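Local structure of serine protease inhibitor 4, isoform B (Drosophila melanogaster, 4P0F) at residues A15-N20 against Q287-S292; G23-Q28 against E32-S37; P38-T43 against I316-F321. The protein probably inhibits serine proteases, and perhaps cysteine proteases, by the serpin mechanism in which the cleaved reactive-centre loop is inserted into the main beta-sheet. All blocks are in the same frame, centred on the assembly; numbering follows the deposited sequence.

Interaction 1: A15-N20 against Q287-S292; sequences ALFSIN and QKLGMS
Leu289 reaches across to Phe17 and Asn20 with its two methyl branches, a worked example of how a residue at the end of a helix can be turned into an anchor. Its CB points at helix 6-28. The first torsion places CG anti to the carbonyl carbon (chi1 -66°), carrying the fork towards the helix, and the two methyls then part. CD1 approaches the Phe17 ring obliquely, 4.3 Å from Phe17 CE1. CD2 lies against the helix at Asn20, 3.9 Å from Asn20 CB; it also packs on Lys24, a turn further along, and the leucine touches Val21. Asn20 thus meets the leucine through its CB rather than its amide. What brings Leu289 here is the end of helix 283-288, a Schellman motif: Gly290, at positive phi (84°), is its C-prime residue, and its N bonds to the O of Gln287 at 3.0 Å. The reversal carries Met291 back to the same side as Leu289. Met291 presents its terminal methyl: CE comes to the edge of the Phe17 ring, near the ring plane, 4.3 Å from Phe17 CE1. In the serpin fold this joins the N-terminal helix to the short helix that follows strand 263-281. Leu60 and Leu64 of helix 54-64 pack on Met291, and Leu64 also touches Phe17, whose ring further meets Ile41 and Gln42 of helix 38-49.

Interaction 2: G23-Q28 against E32-S37; sequences GKLSGQ and ENIVFS
Ile34 pushes its terminal methyl onto the backbone of a helix as well as against its side chains. Its CD1 lies 3.6 Å from Ser26 CA and 3.7 Å from Leu25 O, so the methyl sits where two consecutive helical residues meet. The Ser26 hydroxyl stands beside it too, with OG 3.7 Å from Ile34 CD1, but the polar partner of OG is the carbonyl of Tyr22 one turn back. From the far end of the isoleucine, Ile34 CD1 also reaches Leu25 CB at 4.1 Å.

The second touch is of another kind. Leu25 lays CD1 over one face of the Phe36 ring, 4.1 Å from the ring centroid and 19° off the normal, a CH-pi contact displaced somewhat toward the rim. For Phe36, chi1 of 71°, with CG between the backbone N and the carbonyl carbon, swings the ring towards the helix, and chi2 of -78° turns its face to Leu25. Ile34 and Phe36, two residues apart, both face the helix, while Val35 points away from it and packs on Phe278 and Ala320. The arrangement is a helix folded back over the short strand that follows it, an element of the serpin fold in which strand 35-36 pairs antiparallel with strand 370-377, through backbone bonds of Ile34 to Ser376 and Phe36 to Trp374, and leads by way of the capping Ser37 into helix 38-49.

Interaction 3: P38-T43 against I316-F321; sequences PFSIQT and IIHKAF
His318 and Ile41 bury most of the surface here, with Ser40 adding a smaller share, and they show how one buried imidazole can be covered on a face, approached at an edge and held at both nitrogens. Ile41 comes over one face: CG1 stands 3.5 Å above the ring plane of His318, offset toward the rim and 3.6 Å from ND1, in a CH-pi contact 25° off the ring normal. Its CD1 follows across the same ring, 4.0 Å from His318 CE1, and the two side chains cross at about a right angle. Ser40, from the preceding position of helix 38-49, meets the edge instead, its OG lying near the ring plane 4.1 Å from CE1 of His318.

The histidine extends away from its strand, CG anti to the backbone N (chi1 -174°), and its nitrogens are fixed by residues beyond the two segments. NE2 accepts from the backbone N of Ser37, and ND1 is paired with the hydroxyl of Thr335; a neutral ring protonated at ND1 would suit this pattern. Ser40 OG is likewise bonded to Thr335 and to Asn167 OD1, so the hydroxyl bridges the helix start to two strands. Thr335 lies on strand 328-341, the cleaved reactive-centre segment inserted beside strand 311-324. The site, a histidine set among serines and an asparagine under the start of this helix, corresponds to the shutter region of serpins.

Overall arrangement
From the N terminus, helix 6-28 supplies a segment to interaction 1 and, about two turns later, to interaction 2. Interaction 2 closes across a three-residue connection; interaction 1 closes a loop of 266 residues at 287-292, with interaction 2 nested inside. Helix 38-49 then opens interaction 3. Its partner, 316-321, lies beyond 287-292, so interactions 1 and 3 cross, while 2 and 3 follow in series. Ser37 bonds His318 and Phe36 packs on Ile41 between 2 and 3; Phe17 packs on Ile41 between 1 and 3. Interaction 1 joins helix 6-28 to the end of helix 283-288, interaction 2 to strand 35-36; interaction 3 joins helix 38-49 to strand 311-324 of the main sheet.

Interaction 1: A15-N20 against Q287-S292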
ATOM      1  N   ALA A  15      -4.510   9.463   2.929  1.00 14.33           N
ATOM      2  CA  ALA A  15      -4.891   9.721   1.539  1.00 15.09           C
ATOM      3  C   ALA A  15      -3.911  10.667   0.846  1.00 18.93           C
ATOM      4  O   ALA A  15      -3.574  10.472  -0.322  1.00 17.30           O
ATOM      5  CB  ALA A  15      -6.322  10.277   1.458  1.00 17.32           C
ATOM      6  N   LEU A  16      -3.444  11.688   1.554  1.00 16.83           N
ATOM      7  CA  LEU A  16      -2.486  12.616   0.969  1.00 15.13           C
ATOM      8  C   LEU A  16      -1.126  11.931   0.788  1.00 14.22           C
ATOM      9  O   LEU A  16      -0.508  12.050  -0.263  1.00 15.61           O
ATOM     10  CB  LEU A  16      -2.358  13.873   1.831  1.00 15.86           C
ATOM     11  CG  LEU A  16      -1.340  14.930   1.368  1.00 16.90           C
ATOM     12  CD1 LEU A  16      -1.526  15.319  -0.085  1.00 18.24           C
ATOM     13  CD2 LEU A  16      -1.444  16.155   2.237  1.00 20.76           C
ATOM     14  N   PHE A  17      -0.668  11.215   1.811  1.00 13.61           N
ATOM     15  CA  PHE A  17       0.540  10.404   1.676  1.00 13.54           C
ATOM     16  C   PHE A  17       0.442   9.473   0.467  1.00 15.44           C
ATOM     17  O   PHE A  17       1.407   9.327  -0.290  1.00 14.79           O
ATOM     18  CB  PHE A  17       0.791   9.594   2.949  1.00 14.74           C
ATOM     19  CG  PHE A  17       2.051   8.767   2.906  1.00 14.93           C
ATOM     20  CD1 PHE A  17       3.281   9.373   2.792  1.00 14.64           C
ATOM     21  CD2 PHE A  17       1.996   7.385   2.970  1.00 16.38           C
ATOM     22  CE1 PHE A  17       4.444   8.624   2.759  1.00 16.73           C
ATOM     23  CE2 PHE A  17       3.157   6.632   2.932  1.00 18.10           C
ATOM     24  CZ  PHE A  17       4.380   7.263   2.820  1.00 15.36           C
ATOM     25  N   SER A  18      -0.736   8.885   0.262  1.00 13.74           N
ATOM     26  CA  SER A  18      -0.953   7.961  -0.845  1.00 14.58           C
ATOM     27  C   SER A  18      -0.712   8.616  -2.200  1.00 16.33           C
ATOM     28  O   SER A  18      -0.005   8.064  -3.043  1.00 17.43           O
ATOM     29  CB  SER A  18      -2.377   7.399  -0.820  1.00 18.50           C
ATOM     30  OG  SER A  18      -2.652   6.692   0.375  1.00 21.07           O
ATOM     31  N   ILE A  19      -1.320   9.777  -2.437  1.00 16.35           N
ATOM     32  CA  ILE A  19      -1.150  10.415  -3.727  1.00 16.51           C
ATOM     33  C   ILE A  19       0.276  10.939  -3.865  1.00 17.71           C
ATOM     34  O   ILE A  19       0.809  10.982  -4.970  1.00 18.50           O
ATOM     35  CB  ILE A  19      -2.199  11.540  -3.962  1.00 28.99           C
ATOM     36  CG1 ILE A  19      -2.089  12.655  -2.929  1.00 35.86           C
ATOM     37  CG2 ILE A  19      -3.591  10.942  -3.916  1.00 36.67           C
ATOM     38  CD1 ILE A  19      -2.926  13.877  -3.265  1.00 85.90           C
ATOM     39  N   ASN A  20       0.913  11.311  -2.749  1.00 17.19           N
ATOM     40  CA  ASN A  20       2.314  11.717  -2.803  1.00 18.60           C
ATOM     41  C   ASN A  20       3.195  10.571  -3.305  1.00 16.97           C
ATOM     42  O   ASN A  20       4.023  10.756  -4.203  1.00 19.15           O
ATOM     43  CB  ASN A  20       2.803  12.183  -1.429  1.00 16.39           C
ATOM     44  CG  ASN A  20       2.177  13.499  -0.987  1.00 18.64           C
ATOM     45  OD1 ASN A  20       1.509  14.191  -1.758  1.00 18.11           O
ATOM     46  ND2 ASN A  20       2.444  13.873   0.257  1.00 17.09           N
ATOM     47  N   GLN A 287      13.216   9.869   0.019  1.00 15.75           N
ATOM     48  CA  GLN A 287      14.095  11.014  -0.137  1.00 18.75           C
ATOM     49  C   GLN A 287      13.397  12.167  -0.856  1.00 20.73           C
ATOM     50  O   GLN A 287      13.513  13.333  -0.455  1.00 21.60           O
ATOM     51  CB  GLN A 287      15.353  10.601  -0.890  1.00 22.56           C
ATOM     52  CG  GLN A 287      16.263   9.707  -0.055  1.00 25.23           C
ATOM     53  CD  GLN A 287      17.350   9.053  -0.873  1.00 39.50           C
ATOM     54  OE1 GLN A 287      17.224   8.906  -2.091  1.00 31.88           O
ATOM     55  NE2 GLN A 287      18.430   8.666  -0.213  1.00 38.69           N
ATOM     56  N   LYS A 288      12.665  11.843  -1.914  1.00 19.66           N
ATOM     57  CA  LYS A 288      11.962  12.867  -2.678  1.00 22.17           C
ATOM     58  C   LYS A 288      10.801  13.479  -1.899  1.00 27.66           C
ATOM     59  O   LYS A 288      10.331  14.566  -2.241  1.00 29.05           O
ATOM     60  CB  LYS A 288      11.450  12.294  -3.993  1.00 21.51           C
ATOM     61  CG  LYS A 288      12.545  12.021  -5.000  1.00 27.61           C
ATOM     62  CD  LYS A 288      11.976  11.290  -6.201  1.00 39.49           C
ATOM     63  CE  LYS A 288      13.022  11.032  -7.273  1.00 51.40           C
ATOM     64  NZ  LYS A 288      12.412  10.296  -8.420  1.00 62.98           N
ATOM     65  N   LEU A 289      10.341  12.785  -0.863  1.00 21.53           N
ATOM     66  CA  LEU A 289       9.294  13.308   0.010  1.00 17.56           C
ATOM     67  C   LEU A 289       9.884  13.937   1.279  1.00 20.02           C
ATOM     68  O   LEU A 289       9.166  14.197   2.241  1.00 21.70           O
ATOM     69  CB  LEU A 289       8.301  12.208   0.371  1.00 18.99           C
ATOM     70  CG  LEU A 289       7.495  11.678  -0.823  1.00 18.00           C
ATOM     71  CD1 LEU A 289       6.594  10.534  -0.418  1.00 20.93           C
ATOM     72  CD2 LEU A 289       6.676  12.778  -1.452  1.00 20.10           C
ATOM     73  N   GLY A 290      11.187  14.200   1.261  1.00 19.78           N
ATOM     74  CA  GLY A 290      11.835  14.962   2.314  1.00 20.98           C
ATOM     75  C   GLY A 290      12.239  14.168   3.535  1.00 23.04           C
ATOM     76  O   GLY A 290      12.470  14.749   4.595  1.00 20.09           O
ATOM     77  N   MET A 291      12.343  12.849   3.385  1.00 19.17           N
ATOM     78  CA  MET A 291      12.715  11.974   4.495  1.00 14.42           C
ATOM     79  C   MET A 291      14.068  11.289   4.251  1.00 18.82           C
ATOM     80  O   MET A 291      14.202  10.078   4.431  1.00 21.73           O
ATOM     81  CB  MET A 291      11.617  10.943   4.739  1.00 14.53           C
ATOM     82  CG  MET A 291      10.308  11.587   5.183  1.00 15.29           C
ATOM     83  SD  MET A 291       8.933  10.435   5.392  1.00 17.95           S
ATOM     84  CE  MET A 291       8.372  10.223   3.695  1.00 21.55           C
ATOM     85  N   SER A 292      15.072  12.085   3.882  1.00 17.96           N
ATOM     86  CA  SER A 292      16.402  11.566   3.539  1.00 17.97           C
ATOM     87  C   SER A 292      17.263  11.183   4.728  1.00 20.29           C
ATOM     88  O   SER A 292      18.137  10.322   4.602  1.00 16.59           O
ATOM     89  CB  SER A 292      17.176  12.596   2.713  1.00 23.86           C
ATOM     90  OG  SER A 292      16.614  12.707   1.421  1.00 35.61           O
TER

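Interaction 2: G23-Q28 against E32-S37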
ATOM      1  N   GLY A  23       2.480   9.589  -6.982  1.00 20.89           N
ATOM      2  CA  GLY A  23       3.130  10.514  -7.882  1.00 22.35           C
ATOM      3  C   GLY A  23       4.606  10.228  -8.079  1.00 23.50           C
ATOM      4  O   GLY A  23       5.096  10.274  -9.203  1.00 25.72           O
ATOM      5  N   LYS A  24       5.324   9.943  -6.994  1.00 22.46           N
ATOM      6  CA  LYS A  24       6.747   9.638  -7.095  1.00 24.06           C
ATOM      7  C   LYS A  24       6.997   8.278  -7.756  1.00 24.67           C
ATOM      8  O   LYS A  24       7.985   8.108  -8.457  1.00 27.01           O
ATOM      9  CB  LYS A  24       7.408   9.670  -5.710  1.00 23.25           C
ATOM     10  CG  LYS A  24       7.349  11.027  -5.010  1.00 23.26           C
ATOM     11  CD  LYS A  24       7.808  12.171  -5.897  1.00 27.95           C
ATOM     12  CE  LYS A  24       7.760  13.485  -5.127  1.00 26.42           C
ATOM     13  NZ  LYS A  24       8.039  14.652  -5.985  1.00 30.12           N
ATOM     14  N   LEU A  25       6.112   7.312  -7.526  1.00 23.02           N
ATOM     15  CA  LEU A  25       6.269   5.990  -8.134  1.00 23.96           C
ATOM     16  C   LEU A  25       5.987   6.041  -9.626  1.00 25.83           C
ATOM     17  O   LEU A  25       6.681   5.409 -10.415  1.00 27.94           O
ATOM     18  CB  LEU A  25       5.343   4.970  -7.480  1.00 22.26           C
ATOM     19  CG  LEU A  25       5.705   4.498  -6.076  1.00 21.11           C
ATOM     20  CD1 LEU A  25       4.613   3.596  -5.515  1.00 19.91           C
ATOM     21  CD2 LEU A  25       7.052   3.767  -6.070  1.00 23.00           C
ATOM     22  N   SER A  26       4.955   6.789 -10.003  1.00 29.17           N
ATOM     23  CA  SER A  26       4.588   6.928 -11.409  1.00 34.00           C
ATOM     24  C   SER A  26       5.720   7.580 -12.193  1.00 37.07           C
ATOM     25  O   SER A  26       5.991   7.215 -13.333  1.00 37.63           O
ATOM     26  CB  SER A  26       3.303   7.746 -11.548  1.00 40.85           C
ATOM     27  OG  SER A  26       2.200   7.051 -10.983  1.00 36.59           O
ATOM     28  N   GLY A  27       6.379   8.551 -11.576  1.00 34.52           N
ATOM     29  CA  GLY A  27       7.541   9.172 -12.174  1.00 39.93           C
ATOM     30  C   GLY A  27       8.707   8.208 -12.282  1.00 34.68           C
ATOM     31  O   GLY A  27       9.462   8.257 -13.247  1.00 37.93           O
ATOM     32  N   GLN A  28       8.859   7.333 -11.291  1.00 34.47           N
ATOM     33  CA  GLN A  28       9.981   6.396 -11.263  1.00 34.64           C
ATOM     34  C   GLN A  28       9.733   5.212 -12.202  1.00 37.18           C
ATOM     35  O   GLN A  28      10.680   4.630 -12.732  1.00 44.58           O
ATOM     36  CB  GLN A  28      10.233   5.897  -9.825  1.00 41.54           C
ATOM     37  CG  GLN A  28      11.562   5.160  -9.633  1.00 50.49           C
ATOM     38  CD  GLN A  28      11.727   4.551  -8.236  1.00 43.39           C
ATOM     39  OE1 GLN A  28      11.321   5.137  -7.231  1.00 34.76           O
ATOM     40  NE2 GLN A  28      12.328   3.362  -8.179  1.00 35.34           N
ATOM     41  N   GLU A  32       4.245   1.263 -16.165  1.00 35.27           N
ATOM     42  CA  GLU A  32       3.961   0.041 -15.418  1.00 31.40           C
ATOM     43  C   GLU A  32       2.633   0.090 -14.687  1.00 30.15           C
ATOM     44  O   GLU A  32       2.191   1.155 -14.247  1.00 28.97           O
ATOM     45  CB  GLU A  32       5.076  -0.224 -14.403  1.00 31.70           C
ATOM     46  CG  GLU A  32       6.386  -0.654 -15.044  1.00 54.14           C
ATOM     47  CD  GLU A  32       7.457  -0.992 -14.020  1.00 63.57           C
ATOM     48  OE1 GLU A  32       7.102  -1.401 -12.896  1.00 49.07           O
ATOM     49  OE2 GLU A  32       8.654  -0.844 -14.342  1.00 75.68           O
ATOM     50  N   ASN A  33       2.016  -1.077 -14.532  1.00 27.44           N
ATOM     51  CA  ASN A  33       0.820  -1.198 -13.711  1.00 23.16           C
ATOM     52  C   ASN A  33       1.162  -1.190 -12.234  1.00 23.04           C
ATOM     53  O   ASN A  33       1.256  -2.225 -11.588  1.00 30.55           O
ATOM     54  CB  ASN A  33       0.055  -2.466 -14.059  1.00 23.77           C
ATOM     55  CG  ASN A  33      -0.519  -2.428 -15.459  1.00 25.64           C
ATOM     56  OD1 ASN A  33      -0.529  -1.386 -16.109  1.00 26.81           O
ATOM     57  ND2 ASN A  33      -0.991  -3.569 -15.938  1.00 27.30           N
ATOM     58  N   ILE A  34       1.327   0.003 -11.698  1.00 20.17           N
ATOM     59  CA  ILE A  34       1.677   0.163 -10.305  1.00 18.49           C
ATOM     60  C   ILE A  34       0.560  -0.334  -9.396  1.00 22.02           C
ATOM     61  O   ILE A  34      -0.608  -0.076  -9.647  1.00 22.26           O
ATOM     62  CB  ILE A  34       1.987   1.646 -10.020  1.00 24.11           C
ATOM     63  CG1 ILE A  34       3.231   2.062 -10.813  1.00 31.62           C
ATOM     64  CG2 ILE A  34       2.188   1.897  -8.524  1.00 25.65           C
ATOM     65  CD1 ILE A  34       3.489   3.550 -10.823  1.00 43.25           C
ATOM     66  N   VAL A  35       0.924  -1.063  -8.346  1.00 16.59           N
ATOM     67  CA  VAL A  35      -0.004  -1.339  -7.255  1.00 15.02           C
ATOM     68  C   VAL A  35       0.794  -1.301  -5.973  1.00 17.10           C
ATOM     69  O   VAL A  35       1.919  -1.780  -5.938  1.00 15.84           O
ATOM     70  CB  VAL A  35      -0.750  -2.697  -7.414  1.00 20.23           C
ATOM     71  CG1 VAL A  35       0.215  -3.868  -7.570  1.00 21.24           C
ATOM     72  CG2 VAL A  35      -1.698  -2.928  -6.240  1.00 19.67           C
ATOM     73  N   PHE A  36       0.232  -0.690  -4.940  1.00 14.64           N
ATOM     74  CA  PHE A  36       0.910  -0.602  -3.656  1.00 13.76           C
ATOM     75  C   PHE A  36      -0.106  -0.382  -2.550  1.00 14.11           C
ATOM     76  O   PHE A  36      -1.256  -0.024  -2.812  1.00 12.91           O
ATOM     77  CB  PHE A  36       1.977   0.516  -3.662  1.00 14.08           C
ATOM     78  CG  PHE A  36       1.423   1.935  -3.676  1.00 14.17           C
ATOM     79  CD1 PHE A  36       0.940   2.501  -4.835  1.00 19.00           C
ATOM     80  CD2 PHE A  36       1.449   2.708  -2.524  1.00 19.08           C
ATOM     81  CE1 PHE A  36       0.457   3.810  -4.842  1.00 18.23           C
ATOM     82  CE2 PHE A  36       0.965   4.009  -2.522  1.00 20.65           C
ATOM     83  CZ  PHE A  36       0.468   4.557  -3.685  1.00 18.08           C
ATOM     84  N   SER A  37       0.312  -0.655  -1.314  1.00 16.88           N
ATOM     85  CA  SER A  37      -0.507  -0.370  -0.148  1.00 11.33           C
ATOM     86  C   SER A  37       0.070   0.811   0.610  1.00 14.41           C
ATOM     87  O   SER A  37       1.082   0.664   1.308  1.00 13.15           O
ATOM     88  CB  SER A  37      -0.599  -1.571   0.779  1.00 15.25           C
ATOM     89  OG  SER A  37      -1.285  -1.222   1.969  1.00 15.50           O
TER

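Interaction 3: P38-T43 against I316-F321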
ATOM      1  N   PRO A  38      -0.555   1.986   0.476  1.00 13.97           N
ATOM      2  CA  PRO A  38      -0.030   3.129   1.237  1.00 11.75           C
ATOM      3  C   PRO A  38      -0.148   2.909   2.740  1.00 12.98           C
ATOM      4  O   PRO A  38       0.726   3.358   3.503  1.00 13.95           O
ATOM      5  CB  PRO A  38      -0.888   4.303   0.757  1.00 14.27           C
ATOM      6  CG  PRO A  38      -2.088   3.719   0.146  1.00 16.09           C
ATOM      7  CD  PRO A  38      -1.701   2.365  -0.374  1.00 15.11           C
ATOM      8  N   PHE A  39      -1.188   2.199   3.163  1.00 13.66           N
ATOM      9  CA  PHE A  39      -1.387   1.918   4.578  1.00 11.87           C
ATOM     10  C   PHE A  39      -0.218   1.110   5.137  1.00 15.15           C
ATOM     11  O   PHE A  39       0.256   1.368   6.253  1.00 15.77           O
ATOM     12  CB  PHE A  39      -2.688   1.161   4.821  1.00 13.74           C
ATOM     13  CG  PHE A  39      -2.931   0.859   6.271  1.00 15.73           C
ATOM     14  CD1 PHE A  39      -2.430  -0.296   6.844  1.00 21.51           C
ATOM     15  CD2 PHE A  39      -3.616   1.751   7.076  1.00 24.91           C
ATOM     16  CE1 PHE A  39      -2.624  -0.561   8.191  1.00 20.14           C
ATOM     17  CE2 PHE A  39      -3.815   1.485   8.421  1.00 27.43           C
ATOM     18  CZ  PHE A  39      -3.314   0.321   8.975  1.00 25.70           C
ATOM     19  N   SER A  40       0.226   0.118   4.373  1.00 13.73           N
ATOM     20  CA  SER A  40       1.339  -0.731   4.785  1.00 15.14           C
ATOM     21  C   SER A  40       2.627   0.078   4.922  1.00 13.81           C
ATOM     22  O   SER A  40       3.397  -0.087   5.889  1.00 15.96           O
ATOM     23  CB  SER A  40       1.524  -1.870   3.776  1.00 14.53           C
ATOM     24  OG  SER A  40       2.673  -2.641   4.041  1.00 15.89           O
ATOM     25  N   ILE A  41       2.865   0.945   3.948  1.00 14.79           N
ATOM     26  CA  ILE A  41       4.061   1.769   3.945  1.00 13.38           C
ATOM     27  C   ILE A  41       4.050   2.731   5.126  1.00 15.59           C
ATOM     28  O   ILE A  41       5.045   2.838   5.847  1.00 13.29           O
ATOM     29  CB  ILE A  41       4.194   2.544   2.610  1.00 13.06           C
ATOM     30  CG1 ILE A  41       4.387   1.555   1.454  1.00 14.25           C
ATOM     31  CG2 ILE A  41       5.360   3.524   2.658  1.00 15.85           C
ATOM     32  CD1 ILE A  41       4.173   2.147   0.097  1.00 15.28           C
ATOM     33  N   GLN A  42       2.945   3.443   5.327  1.00 12.86           N
ATOM     34  CA  GLN A  42       2.887   4.422   6.416  1.00 13.83           C
ATOM     35  C   GLN A  42       3.020   3.753   7.791  1.00 12.95           C
ATOM     36  O   GLN A  42       3.697   4.275   8.685  1.00 13.99           O
ATOM     37  CB  GLN A  42       1.594   5.220   6.363  1.00 13.55           C
ATOM     38  CG  GLN A  42       1.649   6.525   7.135  1.00 14.91           C
ATOM     39  CD  GLN A  42       0.282   7.134   7.371  1.00 14.35           C
ATOM     40  OE1 GLN A  42      -0.653   6.455   7.789  1.00 15.01           O
ATOM     41  NE2 GLN A  42       0.161   8.433   7.109  1.00 14.58           N
ATOM     42  N   THR A  43       2.389   2.591   7.947  1.00 13.71           N
ATOM     43  CA  THR A  43       2.425   1.851   9.200  1.00 13.50           C
ATOM     44  C   THR A  43       3.842   1.394   9.505  1.00 17.11           C
ATOM     45  O   THR A  43       4.330   1.576  10.623  1.00 15.11           O
ATOM     46  CB  THR A  43       1.476   0.639   9.152  1.00 12.49           C
ATOM     47  OG1 THR A  43       0.141   1.106   8.936  1.00 15.68           O
ATOM     48  CG2 THR A  43       1.508  -0.138  10.458  1.00 14.45           C
ATOM     49  N   ILE A 316      14.184  -0.046   2.261  1.00 16.99           N
ATOM     50  CA  ILE A 316      12.746  -0.126   2.462  1.00 16.12           C
ATOM     51  C   ILE A 316      12.188  -0.820   1.235  1.00 18.71           C
ATOM     52  O   ILE A 316      12.291  -0.284   0.139  1.00 19.45           O
ATOM     53  CB  ILE A 316      12.060   1.251   2.616  1.00 16.99           C
ATOM     54  CG1 ILE A 316      12.743   2.092   3.693  1.00 16.68           C
ATOM     55  CG2 ILE A 316      10.573   1.055   2.920  1.00 17.25           C
ATOM     56  CD1 ILE A 316      12.134   3.488   3.874  1.00 21.14           C
ATOM     57  N   ILE A 317      11.651  -2.025   1.405  1.00 16.15           N
ATOM     58  CA  ILE A 317      11.188  -2.813   0.265  1.00 15.43           C
ATOM     59  C   ILE A 317       9.681  -2.991   0.354  1.00 16.55           C
ATOM     60  O   ILE A 317       9.154  -3.335   1.401  1.00 15.48           O
ATOM     61  CB  ILE A 317      11.881  -4.187   0.210  1.00 18.25           C
ATOM     62  CG1 ILE A 317      13.393  -4.007   0.050  1.00 21.37           C
ATOM     63  CG2 ILE A 317      11.337  -5.002  -0.943  1.00 22.01           C
ATOM     64  CD1 ILE A 317      14.209  -5.216   0.447  1.00 23.48           C
ATOM     65  N   HIS A 318       8.992  -2.740  -0.754  1.00 14.82           N
ATOM     66  CA  HIS A 318       7.554  -2.897  -0.801  1.00 14.49           C
ATOM     67  C   HIS A 318       7.192  -3.783  -1.960  1.00 14.05           C
ATOM     68  O   HIS A 318       7.707  -3.609  -3.067  1.00 15.09           O
ATOM     69  CB  HIS A 318       6.860  -1.548  -0.940  1.00 15.93           C
ATOM     70  CG  HIS A 318       5.370  -1.623  -0.853  1.00 12.63           C
ATOM     71  ND1 HIS A 318       4.702  -1.831   0.335  1.00 13.83           N
ATOM     72  CD2 HIS A 318       4.413  -1.502  -1.804  1.00 15.49           C
ATOM     73  CE1 HIS A 318       3.401  -1.824   0.113  1.00 18.79           C
ATOM     74  NE2 HIS A 318       3.198  -1.632  -1.178  1.00 15.83           N
ATOM     75  N   LYS A 319       6.309  -4.733  -1.696  1.00 13.15           N
ATOM     76  CA  LYS A 319       5.785  -5.604  -2.746  1.00 14.28           C
ATOM     77  C   LYS A 319       4.285  -5.696  -2.613  1.00 18.30           C
ATOM     78  O   LYS A 319       3.768  -5.777  -1.506  1.00 16.96           O
ATOM     79  CB  LYS A 319       6.403  -6.996  -2.663  1.00 18.24           C
ATOM     80  CG  LYS A 319       7.864  -7.067  -3.038  1.00 31.05           C
ATOM     81  CD  LYS A 319       8.256  -8.509  -3.407  1.00 56.01           C
ATOM     82  CE  LYS A 319       9.762  -8.636  -3.647  1.00 64.98           C
ATOM     83  NZ  LYS A 319      10.249 -10.028  -3.955  1.00 48.13           N
ATOM     84  N   ALA A 320       3.587  -5.703  -3.747  1.00 16.31           N
ATOM     85  CA  ALA A 320       2.132  -5.769  -3.730  1.00 14.35           C
ATOM     86  C   ALA A 320       1.594  -6.575  -4.918  1.00 16.72           C
ATOM     87  O   ALA A 320       2.267  -6.756  -5.937  1.00 16.09           O
ATOM     88  CB  ALA A 320       1.548  -4.374  -3.715  1.00 14.60           C
ATOM     89  N   PHE A 321       0.384  -7.089  -4.725  1.00 16.31           N
ATOM     90  CA  PHE A 321      -0.289  -7.966  -5.679  1.00 17.72           C
ATOM     91  C   PHE A 321      -1.776  -7.674  -5.643  1.00 16.64           C
ATOM     92  O   PHE A 321      -2.323  -7.423  -4.575  1.00 15.46           O
ATOM     93  CB  PHE A 321      -0.040  -9.437  -5.334  1.00 16.40           C
ATOM     94  CG  PHE A 321      -0.870 -10.400  -6.139  1.00 19.37           C
ATOM     95  CD1 PHE A 321      -2.132 -10.779  -5.708  1.00 21.95           C
ATOM     96  CD2 PHE A 321      -0.401 -10.900  -7.334  1.00 27.07           C
ATOM     97  CE1 PHE A 321      -2.902 -11.649  -6.457  1.00 27.61           C
ATOM     98  CE2 PHE A 321      -1.172 -11.772  -8.089  1.00 29.60           C
ATOM     99  CZ  PHE A 321      -2.414 -12.148  -7.642  1.00 28.73           C
TER